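PDB 2OFY: putative XRE-family transcriptional regulator from Rhodococcus sp., which probably binds DNA through a helix-turn-helix domain and so is likely to regulate transcription, as XRE-family proteins do. Local coordinates for the interface of chains A and B. Sequence-based numbering; all coordinates share one arbitrary frame. Chains: chain A/B, Putative XRE-family transcriptional regulator.

The interface of chains A and B. Residues chain A 79-81; chain B 36-38, 58, 61-62, 65.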
# COMPACT_ATOMS: atom_id res chain seq x y z
N THR A 79 -6.30 11.41 -3.27
CA THR A 79 -6.36 11.42 -4.73
C THR A 79 -5.05 10.97 -5.36
O THR A 79 -3.95 11.26 -4.87
CB THR A 79 -6.63 12.81 -5.25
OG1 THR A 79 -5.54 13.68 -4.89
CG2 THR A 79 -7.90 13.34 -4.65
N PHE A 80 -5.21 10.24 -6.46
CA PHE A 80 -4.10 9.76 -7.25
C PHE A 80 -4.39 10.22 -8.64
O PHE A 80 -5.56 10.26 -9.04
CB PHE A 80 -4.05 8.23 -7.25
CG PHE A 80 -4.13 7.62 -5.87
CD1 PHE A 80 -3.12 7.83 -4.93
CD2 PHE A 80 -5.22 6.85 -5.51
CE1 PHE A 80 -3.18 7.25 -3.71
CE2 PHE A 80 -5.29 6.29 -4.32
CZ PHE A 80 -4.30 6.51 -3.37
N GLY A 81 -3.31 10.56 -9.35
CA GLY A 81 -3.34 10.79 -10.78
C GLY A 81 -3.68 12.23 -11.09
O GLY A 81 -3.68 13.08 -10.18
N ASP B 36 -3.07 7.01 -15.32
CA ASP B 36 -4.24 7.29 -14.47
C ASP B 36 -3.90 7.13 -12.99
O ASP B 36 -4.51 7.80 -12.14
CB ASP B 36 -5.49 6.45 -14.84
CG ASP B 36 -6.36 7.09 -15.96
OD1 ASP B 36 -5.94 8.04 -16.65
OD2 ASP B 36 -7.51 6.64 -16.17
N ALA B 37 -2.94 6.27 -12.68
CA ALA B 37 -2.50 6.06 -11.30
C ALA B 37 -1.44 7.09 -10.84
O ALA B 37 -1.22 7.21 -9.63
CB ALA B 37 -1.94 4.71 -11.18
N GLY B 38 -0.79 7.74 -11.81
CA GLY B 38 0.36 8.64 -11.59
C GLY B 38 1.69 7.95 -11.26
O GLY B 38 2.50 8.48 -10.47
N PHE B 58 0.92 3.63 -1.35
CA PHE B 58 0.20 4.54 -2.22
C PHE B 58 0.30 4.14 -3.70
O PHE B 58 -0.56 4.47 -4.49
CB PHE B 58 0.65 5.95 -1.97
CG PHE B 58 0.09 6.49 -0.66
CD1 PHE B 58 -1.30 6.55 -0.48
CD2 PHE B 58 0.92 6.95 0.34
CE1 PHE B 58 -1.86 7.09 0.68
CE2 PHE B 58 0.38 7.47 1.53
CZ PHE B 58 -1.02 7.52 1.69
N ALA B 61 -2.34 1.31 -3.86
CA ALA B 61 -3.63 2.00 -3.69
C ALA B 61 -4.04 2.69 -4.99
O ALA B 61 -5.22 2.55 -5.44
CB ALA B 61 -3.55 3.04 -2.55
N ALA B 62 -3.09 3.37 -5.65
CA ALA B 62 -3.42 4.10 -6.92
C ALA B 62 -3.79 3.13 -8.04
O ALA B 62 -4.78 3.36 -8.76
CB ALA B 62 -2.22 4.98 -7.33
N ARG B 65 -7.12 1.60 -7.41
CA ARG B 65 -8.21 2.53 -7.73
C ARG B 65 -8.58 2.48 -9.22
O ARG B 65 -9.76 2.41 -9.59
CB ARG B 65 -7.83 3.98 -7.35
CG ARG B 65 -8.96 4.95 -7.48
CD ARG B 65 -8.61 6.27 -6.77
NE ARG B 65 -8.70 6.11 -5.31
CZ ARG B 65 -8.63 7.11 -4.42
NH1 ARG B 65 -8.45 8.38 -4.80
NH2 ARG B 65 -8.74 6.82 -3.13
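A:Phe80 lays one face of its ring over B:Ala62, whose CA stands 3.8 Å from the ring centroid in a CH-pi contact displaced toward the rim. The methyl CB of B:Ala62 sits under the root of the ring, 3.6 Å from CG of A:Phe80. Helix 57-67 of chain B thus forms the floor, and the phenylalanine comes from the extended C-terminal tail of chain A, in a contact between two copies of one protein. At the far tip, CB of B:Ala61 meets CZ of A:Phe80 at 3.6 Å. B:Phe58 closes the edge: its CD1 lies in the ring plane, 3.8 Å from CE1 of A:Phe80, and the two side chains cross at about a right angle. B:Arg65 crosses the CD2-CE2 side, its guanidinium off the ring plane, away from B:Ala62. Its CG is anti to the backbone N (chi1 -172°), and a bend at chi3 (-75°) turns the guanidinium toward the ring. CE2 of A:Phe80 rests over its centre, 3.4 Å from CZ of B:Arg65, but the planes are inclined by 57°, so this is no parallel stack. An alanine in place of A:Phe80 would probably open a gap above B:Ala62 and leave the guanidinium face without the ring carbons that cover it, freer to turn. No nitrogen or oxygen bonds across this patch, which appears to rest on van der Waals packing. The whole interface is not an exact two-fold, and the pairing may not be biological. Toward the rim, NH1 of B:Arg65 passes CA of A:Thr79, while at the C-terminal end of helix 30-37 of chain B the backbone O of B:Asp36 lies 3.5 Å from CA of A:Gly81.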